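Local structure of major capsid protein (Paramecium bursaria Chlorella virus 1, 5TIQ) at residues S56-R61 with Y169-L174; I69-V74 with M201-D206; C385-T390 with E400-N405. The protein forms the icosahedral shell of a large chlorella virus, self-assembling as glycosylated trimers of which 1680 build the capsid. All coordinates share one frame; numbering follows the deposited sequence.

How the interactions relate
Interactions 1 and 2 belong to the first jelly-roll of this double jelly-roll protein, interaction 3 to the second. Along the chain the segments of the first two alternate (56-61, 69-74, 169-174, 201-206), and their centres lie 15 Å apart. Each pairs strands within one sheet, and the two sheets face each other: Ile59 CD1 is 3.7 Å from Val205 CG2, and Leu174 packs on Ile69, so both contacts feed one sandwich core. Interaction 3 comes later in the chain and across its centre, about 50 Å from interaction 1 and 43 Å from interaction 2 between centres. It holds the glycosylated Asn405, so this sugar sits on the second jelly-roll, far from the core shared by interactions 1 and 2.

Interaction 1 (S56-R61 with Y169-L174); sequences STQISR and YHEVKL
Ile59 and Leu174 meet on the buried side of a short antiparallel ladder, Ile59 CD1 lying 4.1 Å from Leu174 CD1 as the two side chains cross at a slant. With CG1 set beside its own backbone N (chi1 -52°), Ile59 also lays this branch over the partner backbone, 3.3 Å from Val172 O, and against Val172 CG1. Beneath these contacts the backbones are closely knit. Thr57 and Leu174 exchange two hydrogen bonds, and Ile59 N adds a nearly straight one of 2.9 Å to Val172 O. Thr57 shares the Leu174 face, where its OG1 is bonded to Thr44 O. The ladder joins strand 54-58, at the edge of a four-stranded antiparallel sheet, to strand 172-178 in the first of the two jelly-rolls; Ile59 reaches Val205 and Tyr207 on strand 200-210 of the facing sheet. The opposite face is looser and wetter. There the non-hydrogen-bonded pair Gln58 and Lys173 touch through aliphatic stems, CB of Gln58 4.0 Å from CG of Lys173. A bend at chi3 (66°) carries the lysine amine to a water 2.7 Å from NZ, which also bonds Ser56 OG; Tyr175 OH is a further, weak partner of NZ. Past the ladder the segments part, and a second water takes the N-H of Val172 at 2.9 Å while also meeting Ile59 O and Glu171 OE1. Arg61 and Glu171 approach without forming a salt bridge: NE is 4.0 Å from OE2, with guanidinium and carboxylate turned 83° apart, while Arg61 NH1 is bonded to Leu164 O.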
loop_
_atom_site.group_PDB
_atom_site.type_symbol
_atom_site.label_atom_id
_atom_site.label_comp_id
_atom_site.label_asym_id
_atom_site.label_seq_id
_atom_site.Cartn_x
_atom_site.Cartn_y
_atom_site.Cartn_z
ATOM N N SER A 56 -31.412 -5.672 -17.385
ATOM C CA SER A 56 -31.622 -4.563 -16.469
ATOM C C SER A 56 -32.071 -5.091 -15.114
ATOM O O SER A 56 -32.492 -6.242 -14.975
ATOM C CB SER A 56 -32.651 -3.563 -17.015
ATOM O OG SER A 56 -33.958 -4.110 -16.993
ATOM N N THR A 57 -31.969 -4.222 -14.111
ATOM C CA THR A 57 -32.348 -4.546 -12.743
ATOM C C THR A 57 -32.936 -3.307 -12.087
ATOM O O THR A 57 -32.330 -2.234 -12.133
ATOM C CB THR A 57 -31.144 -5.045 -11.934
ATOM O OG1 THR A 57 -30.805 -6.376 -12.342
ATOM C CG2 THR A 57 -31.454 -5.034 -10.449
ATOM N N GLN A 58 -34.114 -3.456 -11.489
ATOM C CA GLN A 58 -34.706 -2.416 -10.658
ATOM C C GLN A 58 -34.444 -2.759 -9.197
ATOM O O GLN A 58 -34.915 -3.791 -8.705
ATOM C CB GLN A 58 -36.204 -2.287 -10.927
ATOM C CG GLN A 58 -36.897 -1.216 -10.104
ATOM C CD GLN A 58 -38.370 -1.110 -10.428
ATOM O OE1 GLN A 58 -39.213 -1.053 -9.534
ATOM N NE2 GLN A 58 -38.690 -1.083 -11.717
ATOM N N ILE A 59 -33.694 -1.893 -8.510
ATOM C CA ILE A 59 -33.274 -2.172 -7.140
ATOM C C ILE A 59 -34.502 -2.304 -6.251
ATOM O O ILE A 59 -35.346 -1.400 -6.190
ATOM C CB ILE A 59 -32.332 -1.078 -6.626
ATOM C CG1 ILE A 59 -31.180 -0.842 -7.605
ATOM C CG2 ILE A 59 -31.791 -1.443 -5.253
ATOM C CD1 ILE A 59 -30.283 -2.035 -7.800
ATOM N N SER A 60 -34.613 -3.436 -5.562
ATOM C CA SER A 60 -35.709 -3.633 -4.626
ATOM C C SER A 60 -35.505 -2.770 -3.382
ATOM O O SER A 60 -34.384 -2.404 -3.020
ATOM C CB SER A 60 -35.823 -5.108 -4.237
ATOM O OG SER A 60 -34.621 -5.568 -3.642
ATOM N N ARG A 61 -36.612 -2.456 -2.718
ATOM C CA ARG A 61 -36.603 -1.515 -1.598
ATOM C C ARG A 61 -36.652 -2.256 -0.263
ATOM O O ARG A 61 -37.592 -2.141 0.521
ATOM C CB ARG A 61 -37.759 -0.531 -1.736
ATOM C CG ARG A 61 -37.743 0.209 -3.058
ATOM C CD ARG A 61 -38.777 1.311 -3.105
ATOM N NE ARG A 61 -38.346 2.376 -4.004
ATOM C CZ ARG A 61 -37.626 3.424 -3.620
ATOM N NH1 ARG A 61 -37.267 3.553 -2.350
ATOM N NH2 ARG A 61 -37.271 4.343 -4.505
ATOM N N TYR A 169 -40.826 7.924 -4.820
ATOM C CA TYR A 169 -41.496 7.998 -6.112
ATOM C C TYR A 169 -40.544 7.869 -7.295
ATOM O O TYR A 169 -40.958 8.101 -8.434
ATOM C CB TYR A 169 -42.293 9.297 -6.221
ATOM C CG TYR A 169 -43.194 9.557 -5.040
ATOM C CD1 TYR A 169 -44.341 8.797 -4.837
ATOM C CD2 TYR A 169 -42.924 10.588 -4.148
ATOM C CE1 TYR A 169 -45.177 9.038 -3.764
ATOM C CE2 TYR A 169 -43.757 10.840 -3.073
ATOM C CZ TYR A 169 -44.882 10.062 -2.887
ATOM O OH TYR A 169 -45.713 10.307 -1.818
ATOM N N HIS A 170 -39.286 7.513 -7.058
ATOM C CA HIS A 170 -38.315 7.340 -8.127
ATOM C C HIS A 170 -37.663 5.975 -7.983
ATOM O O HIS A 170 -37.116 5.653 -6.924
ATOM C CB HIS A 170 -37.247 8.440 -8.105
ATOM C CG HIS A 170 -37.618 9.662 -8.888
ATOM N ND1 HIS A 170 -36.767 10.736 -9.037
ATOM C CD2 HIS A 170 -38.741 9.973 -9.577
ATOM C CE1 HIS A 170 -37.351 11.658 -9.780
ATOM N NE2 HIS A 170 -38.551 11.221 -10.118
ATOM N N GLU A 171 -37.716 5.181 -9.045
ATOM C CA GLU A 171 -37.049 3.892 -9.040
ATOM C C GLU A 171 -35.588 4.059 -9.435
ATOM O O GLU A 171 -35.227 4.950 -10.210
ATOM C CB GLU A 171 -37.746 2.916 -9.989
ATOM C CG GLU A 171 -39.169 2.550 -9.577
ATOM C CD GLU A 171 -39.234 1.817 -8.247
ATOM O OE1 GLU A 171 -38.267 1.101 -7.907
ATOM O OE2 GLU A 171 -40.256 1.953 -7.541
ATOM N N VAL A 172 -34.743 3.196 -8.880
ATOM C CA VAL A 172 -33.315 3.176 -9.173
ATOM C C VAL A 172 -33.028 1.910 -9.967
ATOM O O VAL A 172 -33.274 0.797 -9.485
ATOM C CB VAL A 172 -32.474 3.228 -7.890
ATOM C CG1 VAL A 172 -30.991 3.304 -8.227
ATOM C CG2 VAL A 172 -32.905 4.403 -7.037
ATOM N N LYS A 173 -32.516 2.075 -11.182
ATOM C CA LYS A 173 -32.324 0.955 -12.088
ATOM C C LYS A 173 -30.894 0.933 -12.606
ATOM O O LYS A 173 -30.229 1.968 -12.702
ATOM C CB LYS A 173 -33.305 1.005 -13.267
ATOM C CG LYS A 173 -34.766 0.909 -12.856
ATOM C CD LYS A 173 -35.676 0.885 -14.068
ATOM C CE LYS A 173 -35.455 -0.381 -14.878
ATOM N NZ LYS A 173 -36.402 -0.485 -16.023
ATOM N N LEU A 174 -30.427 -0.272 -12.920
ATOM C CA LEU A 174 -29.133 -0.492 -13.548
ATOM C C LEU A 174 -29.359 -1.211 -14.869
ATOM O O LEU A 174 -30.086 -2.208 -14.916
ATOM C CB LEU A 174 -28.206 -1.312 -12.644
ATOM C CG LEU A 174 -27.694 -0.655 -11.362
ATOM C CD1 LEU A 174 -27.108 -1.703 -10.437
ATOM C CD2 LEU A 174 -26.648 0.392 -11.693
HETATM O O HOH W 1 -36.005 -2.286 -18.045
HETATM O O HOH W 2 -35.783 1.143 -7.096
#

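Interaction 2 (I69-V74 with M201-D206); sequences IVVEFV and MSVWVD
The extended chain of Glu72 slants past the CD1-NE1 side of the Trp204 indole, carboxylate and ring planes 24° apart and OE2 3.5 Å from NE1. The acid is engaged by arginines: OE1 forms a salt bridge with Arg145, OE2 with Arg328 of the second subunit, which also makes a cation-pi contact with Trp204. The indole N-H leans back to its own strand in a weak bond to Ser202 OG, itself bonded to Gln42.

On the other face, Phe73 and Met201 run side by side in the same direction, Phe73 CE1 3.6 Å from Met201 CG. Met201 is stretched out with CG anti to the backbone N (chi1 -174°), a course that takes SD to 5.1 Å from the Phe73 ring centroid, an oblique Met-aromatic contact, and CE to 3.7 Å from Val71 CG1. Ile69 and Val205 likewise lie alongside each other, CG1 of Ile69 3.8 Å from CG2 of Val205.

Four backbone hydrogen bonds hold this antiparallel pair in the jelly-roll sheet. Strand 143-149 continues the sheet beyond 65-76, strand 36-42 continues it beyond 200-210, and strand 172-178 of the facing sheet packs on Ile69, Val71, Phe73 and Met201.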
loop_
_atom_site.group_PDB
_atom_site.type_symbol
_atom_site.label_atom_id
_atom_site.label_comp_id
_atom_site.label_asym_id
_atom_site.label_seq_id
_atom_site.Cartn_x
_atom_site.Cartn_y
_atom_site.Cartn_z
ATOM N N ILE A 69 -22.371 -2.523 -4.781
ATOM C CA ILE A 69 -23.084 -3.379 -5.722
ATOM C C ILE A 69 -22.055 -4.220 -6.463
ATOM O O ILE A 69 -21.069 -3.687 -6.980
ATOM C CB ILE A 69 -23.937 -2.570 -6.718
ATOM C CG1 ILE A 69 -25.000 -1.753 -5.980
ATOM C CG2 ILE A 69 -24.584 -3.499 -7.738
ATOM C CD1 ILE A 69 -25.939 -1.010 -6.897
ATOM N N VAL A 70 -22.282 -5.527 -6.514
ATOM C CA VAL A 70 -21.357 -6.463 -7.136
ATOM C C VAL A 70 -22.130 -7.300 -8.141
ATOM O O VAL A 70 -23.226 -7.785 -7.839
ATOM C CB VAL A 70 -20.663 -7.365 -6.096
ATOM C CG1 VAL A 70 -19.743 -8.360 -6.777
ATOM C CG2 VAL A 70 -19.894 -6.519 -5.087
ATOM N N VAL A 71 -21.564 -7.464 -9.334
ATOM C CA VAL A 71 -22.110 -8.346 -10.358
ATOM C C VAL A 71 -21.313 -9.643 -10.339
ATOM O O VAL A 71 -20.079 -9.622 -10.430
ATOM C CB VAL A 71 -22.058 -7.691 -11.749
ATOM C CG1 VAL A 71 -22.585 -8.654 -12.807
ATOM C CG2 VAL A 71 -22.845 -6.388 -11.758
ATOM N N GLU A 72 -22.011 -10.764 -10.190
ATOM C CA GLU A 72 -21.384 -12.079 -10.159
ATOM C C GLU A 72 -21.522 -12.753 -11.520
ATOM O O GLU A 72 -22.625 -12.827 -12.074
ATOM C CB GLU A 72 -22.002 -12.955 -9.068
ATOM C CG GLU A 72 -21.709 -12.484 -7.651
ATOM C CD GLU A 72 -22.082 -13.516 -6.603
ATOM O OE1 GLU A 72 -22.443 -14.647 -6.988
ATOM O OE2 GLU A 72 -22.021 -13.198 -5.396
ATOM N N PHE A 73 -20.401 -13.229 -12.056
ATOM C CA PHE A 73 -20.368 -13.989 -13.296
ATOM C C PHE A 73 -19.763 -15.361 -13.036
ATOM O O PHE A 73 -18.812 -15.492 -12.259
ATOM C CB PHE A 73 -19.538 -13.278 -14.373
ATOM C CG PHE A 73 -20.189 -12.053 -14.946
ATOM C CD1 PHE A 73 -21.487 -12.099 -15.425
ATOM C CD2 PHE A 73 -19.494 -10.856 -15.015
ATOM C CE1 PHE A 73 -22.084 -10.969 -15.961
ATOM C CE2 PHE A 73 -20.083 -9.721 -15.548
ATOM C CZ PHE A 73 -21.381 -9.778 -16.021
ATOM N N VAL A 74 -20.313 -16.379 -13.691
ATOM C CA VAL A 74 -19.720 -17.712 -13.734
ATOM C C VAL A 74 -19.344 -17.995 -15.180
ATOM O O VAL A 74 -20.210 -17.985 -16.064
ATOM C CB VAL A 74 -20.670 -18.789 -13.193
ATOM C CG1 VAL A 74 -20.086 -20.169 -13.435
ATOM C CG2 VAL A 74 -20.923 -18.573 -11.708
ATOM N N MET A 201 -25.443 -14.842 -14.595
ATOM C CA MET A 201 -25.277 -13.531 -13.992
ATOM C C MET A 201 -26.096 -13.421 -12.715
ATOM O O MET A 201 -27.190 -13.983 -12.610
ATOM C CB MET A 201 -25.690 -12.439 -14.979
ATOM C CG MET A 201 -25.419 -11.023 -14.522
ATOM S SD MET A 201 -25.807 -9.868 -15.843
ATOM C CE MET A 201 -25.524 -8.300 -15.021
ATOM N N SER A 202 -25.550 -12.695 -11.743
ATOM C CA SER A 202 -26.229 -12.429 -10.486
ATOM C C SER A 202 -25.825 -11.034 -10.028
ATOM O O SER A 202 -24.668 -10.638 -10.186
ATOM C CB SER A 202 -25.864 -13.485 -9.435
ATOM O OG SER A 202 -26.743 -13.443 -8.329
ATOM N N VAL A 203 -26.779 -10.291 -9.474
ATOM C CA VAL A 203 -26.556 -8.918 -9.037
ATOM C C VAL A 203 -26.895 -8.813 -7.556
ATOM O O VAL A 203 -27.992 -9.200 -7.136
ATOM C CB VAL A 203 -27.383 -7.916 -9.860
ATOM C CG1 VAL A 203 -27.171 -6.508 -9.341
ATOM C CG2 VAL A 203 -27.008 -8.002 -11.329
ATOM N N TRP A 204 -25.958 -8.283 -6.773
ATOM C CA TRP A 204 -26.109 -8.186 -5.328
ATOM C C TRP A 204 -25.893 -6.747 -4.885
ATOM O O TRP A 204 -24.906 -6.114 -5.274
ATOM C CB TRP A 204 -25.130 -9.116 -4.612
ATOM C CG TRP A 204 -25.401 -10.558 -4.881
ATOM C CD1 TRP A 204 -25.048 -11.266 -5.993
ATOM C CD2 TRP A 204 -26.095 -11.471 -4.026
ATOM N NE1 TRP A 204 -25.474 -12.567 -5.880
ATOM C CE2 TRP A 204 -26.121 -12.718 -4.681
ATOM C CE3 TRP A 204 -26.697 -11.356 -2.768
ATOM C CZ2 TRP A 204 -26.726 -13.841 -4.121
ATOM C CZ3 TRP A 204 -27.297 -12.473 -2.215
ATOM C CH2 TRP A 204 -27.305 -13.699 -2.891
ATOM N N VAL A 205 -26.816 -6.238 -4.073
ATOM C CA VAL A 205 -26.770 -4.870 -3.572
ATOM C C VAL A 205 -26.722 -4.921 -2.052
ATOM O O VAL A 205 -27.527 -5.617 -1.424
ATOM C CB VAL A 205 -27.980 -4.050 -4.055
ATOM C CG1 VAL A 205 -27.948 -2.649 -3.464
ATOM C CG2 VAL A 205 -28.010 -3.997 -5.572
ATOM N N ASP A 206 -25.781 -4.182 -1.467
ATOM C CA ASP A 206 -25.663 -4.082 -0.018
ATOM C C ASP A 206 -26.577 -2.976 0.492
ATOM O O ASP A 206 -26.497 -1.832 0.033
ATOM C CB ASP A 206 -24.216 -3.809 0.395
ATOM C CG ASP A 206 -23.332 -5.040 0.278
ATOM O OD1 ASP A 206 -23.606 -5.900 -0.585
ATOM O OD2 ASP A 206 -22.369 -5.153 1.063
#

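Interaction 3 (C385-T390 with E400-N405); sequences CSIDAT and ETVTAN. With HG (mercury (II) ion), chain L; BGC (beta-D-glucopyranose), chain F; BGC (beta-D-glucopyranose), chain E; GLA (alpha-D-galactopyranose), chain C.
Ile387 and Ala404 form a parallel bridge within the small beta-alpha-beta unit of strand 376-387, helix 392-395 and strand 402-404 in the second jelly-roll. The bridge is local, for the short strand axes diverge by 75°. Ile387 N gives a 3.0 Å hydrogen bond to Thr403 O, and Ile387 O receives Asn405 N at 2.9 Å. Ile387 and Val402 cross at about a right angle, CD1 of Ile387 meeting CG2 of Val402 at 3.7 Å, while the methyls of Ala389 and Ala404 touch beyond the bridge. Cys385 packs its CB 3.8 Å from Thr403 CG2, and its SG and O hold a mercury ion, probably a heavy-atom additive of the crystal.

Asn405, glycosylated in the virus, carries a glucose on ND2. OD1 of Asn405 accepts Ala389 N from 35° above the carbonyl plane; this 3.2 Å bond would help fix the rotation of the sugar-bearing amide. Asp388 lies beside C5 and C6 of that glucose, and its OD1 takes the N-H of Thr390, making an Asx turn.

Farther out, Thr403 OG1 is tied to Gln308 O, and Ile387 packs on Ala394 and Val395 of helix 392-395. Two more sugars flank the loop: a galactose donates through O3 to Thr390 OG1, and O6 of a second glucose accepts Asp388 N at 2.9 Å with an N-H...O angle of 165°.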
loop_
_atom_site.group_PDB
_atom_site.type_symbol
_atom_site.label_atom_id
_atom_site.label_comp_id
_atom_site.label_asym_id
_atom_site.label_seq_id
_atom_site.Cartn_x
_atom_site.Cartn_y
_atom_site.Cartn_z
ATOM N N CYS A 385 6.927 5.295 -35.386
ATOM C CA CYS A 385 6.839 3.843 -35.224
ATOM C C CYS A 385 7.676 3.159 -36.305
ATOM O O CYS A 385 7.171 2.583 -37.272
ATOM C CB CYS A 385 5.387 3.388 -35.267
ATOM S SG CYS A 385 4.386 4.228 -36.516
ATOM N N SER A 386 8.993 3.222 -36.113
ATOM C CA SER A 386 9.944 2.691 -37.076
ATOM C C SER A 386 10.778 1.539 -36.534
ATOM O O SER A 386 11.672 1.060 -37.240
ATOM C CB SER A 386 10.873 3.809 -37.571
ATOM O OG SER A 386 11.568 4.411 -36.491
ATOM N N ILE A 387 10.520 1.082 -35.312
ATOM C CA ILE A 387 11.293 -0.010 -34.730
ATOM C C ILE A 387 10.752 -1.335 -35.242
ATOM O O ILE A 387 9.535 -1.545 -35.308
ATOM C CB ILE A 387 11.243 0.048 -33.193
ATOM C CG1 ILE A 387 11.823 1.365 -32.682
ATOM C CG2 ILE A 387 11.991 -1.131 -32.586
ATOM C CD1 ILE A 387 11.738 1.504 -31.177
ATOM N N ASP A 388 11.660 -2.243 -35.597
ATOM C CA ASP A 388 11.281 -3.595 -35.991
ATOM C C ASP A 388 10.752 -4.333 -34.768
ATOM O O ASP A 388 11.527 -4.739 -33.895
ATOM C CB ASP A 388 12.481 -4.312 -36.606
ATOM C CG ASP A 388 12.161 -5.730 -37.066
ATOM O OD1 ASP A 388 11.016 -6.197 -36.882
ATOM O OD2 ASP A 388 13.061 -6.379 -37.640
ATOM N N ALA A 389 9.429 -4.511 -34.707
ATOM C CA ALA A 389 8.811 -5.156 -33.554
ATOM C C ALA A 389 9.235 -6.611 -33.401
ATOM O O ALA A 389 9.165 -7.149 -32.292
ATOM C CB ALA A 389 7.288 -5.063 -33.654
ATOM N N THR A 390 9.664 -7.262 -34.483
ATOM C CA THR A 390 10.098 -8.650 -34.400
ATOM C C THR A 390 11.517 -8.800 -33.864
ATOM O O THR A 390 11.956 -9.933 -33.638
ATOM C CB THR A 390 10.009 -9.323 -35.773
ATOM O OG1 THR A 390 10.890 -8.663 -36.690
ATOM C CG2 THR A 390 8.592 -9.257 -36.312
ATOM N N GLU A 400 14.152 7.679 -27.469
ATOM C CA GLU A 400 12.945 8.094 -26.758
ATOM C C GLU A 400 11.755 8.268 -27.696
ATOM O O GLU A 400 10.630 7.882 -27.353
ATOM C CB GLU A 400 13.209 9.390 -25.992
ATOM C CG GLU A 400 12.134 9.722 -24.970
ATOM C CD GLU A 400 12.268 11.121 -24.399
ATOM O OE1 GLU A 400 13.328 11.751 -24.588
ATOM O OE2 GLU A 400 11.307 11.593 -23.757
ATOM N N THR A 401 11.972 8.855 -28.873
ATOM C CA THR A 401 10.883 9.320 -29.722
ATOM C C THR A 401 10.512 8.327 -30.819
ATOM O O THR A 401 9.881 8.719 -31.808
ATOM C CB THR A 401 11.236 10.674 -30.340
ATOM O OG1 THR A 401 12.409 10.538 -31.152
ATOM C CG2 THR A 401 11.500 11.698 -29.247
ATOM N N VAL A 402 10.885 7.056 -30.672
ATOM C CA VAL A 402 10.496 6.018 -31.617
ATOM C C VAL A 402 9.832 4.880 -30.853
ATOM O O VAL A 402 10.031 4.707 -29.649
ATOM C CB VAL A 402 11.692 5.489 -32.438
ATOM C CG1 VAL A 402 12.201 6.563 -33.386
ATOM C CG2 VAL A 402 12.802 5.021 -31.514
ATOM N N THR A 403 9.023 4.105 -31.574
ATOM C CA THR A 403 8.330 2.963 -30.994
ATOM C C THR A 403 8.204 1.875 -32.052
ATOM O O THR A 403 8.627 2.043 -33.199
ATOM C CB THR A 403 6.954 3.360 -30.445
ATOM O OG1 THR A 403 6.345 2.226 -29.814
ATOM C CG2 THR A 403 6.052 3.856 -31.568
ATOM N N ALA A 404 7.611 0.752 -31.657
ATOM C CA ALA A 404 7.484 -0.391 -32.549
ATOM C C ALA A 404 6.488 -0.102 -33.666
ATOM O O ALA A 404 5.481 0.585 -33.473
ATOM C CB ALA A 404 7.050 -1.633 -31.771
ATOM N N ASN A 405 6.769 -0.664 -34.845
ATOM C CA ASN A 405 5.940 -0.409 -36.017
ATOM C C ASN A 405 4.528 -0.968 -35.872
ATOM O O ASN A 405 3.632 -0.553 -36.615
ATOM C CB ASN A 405 6.609 -0.979 -37.271
ATOM C CG ASN A 405 6.666 -2.497 -37.274
ATOM O OD1 ASN A 405 6.983 -3.130 -36.265
ATOM N ND2 ASN A 405 6.352 -3.086 -38.422
HETATM HG HG HG L . 4.633 2.419 -38.461
HETATM C C2 BGC F . 6.001 -5.104 -39.557
HETATM C C3 BGC F . 6.573 -6.472 -39.914
HETATM C C4 BGC F . 8.059 -6.432 -40.257
HETATM C C5 BGC F . 8.833 -5.569 -39.279
HETATM C C6 BGC F . 10.251 -5.377 -39.798
HETATM C C1 BGC F . 6.929 -4.411 -38.573
HETATM O O2 BGC F . 4.719 -5.267 -38.944
HETATM O O3 BGC F . 5.903 -6.975 -41.076
HETATM O O4 BGC F . 8.605 -7.749 -40.179
HETATM O O5 BGC F . 8.226 -4.294 -39.133
HETATM O O6 BGC F . 10.200 -4.727 -41.071
HETATM C C2 BGC E . 17.320 0.394 -33.028
HETATM C C3 BGC E . 18.018 0.342 -34.390
HETATM C C4 BGC E . 17.084 -0.283 -35.406
HETATM C C5 BGC E . 15.799 0.523 -35.473
HETATM C C6 BGC E . 14.834 -0.068 -36.495
HETATM C C1 BGC E . 15.972 1.132 -33.160
HETATM O O2 BGC E . 18.166 1.072 -32.098
HETATM O O3 BGC E . 19.197 -0.486 -34.305
HETATM O O4 BGC E . 17.711 -0.296 -36.693
HETATM O O5 BGC E . 15.173 0.553 -34.192
HETATM O O6 BGC E . 14.433 -1.379 -36.079
HETATM C C1 GLA C . 12.360 -14.435 -38.798
HETATM C C2 GLA C . 12.661 -12.983 -39.147
HETATM C C3 GLA C . 11.961 -12.040 -38.178
HETATM C C4 GLA C . 10.481 -12.387 -38.078
HETATM C C5 GLA C . 10.296 -13.870 -37.784
HETATM C C6 GLA C . 8.818 -14.238 -37.739
HETATM O O2 GLA C . 14.075 -12.759 -39.098
HETATM O O3 GLA C . 12.108 -10.690 -38.631
HETATM O O4 GLA C . 9.830 -12.059 -39.311
HETATM O O5 GLA C . 10.947 -14.643 -38.791
HETATM O O6 GLA C . 8.681 -15.631 -37.438
#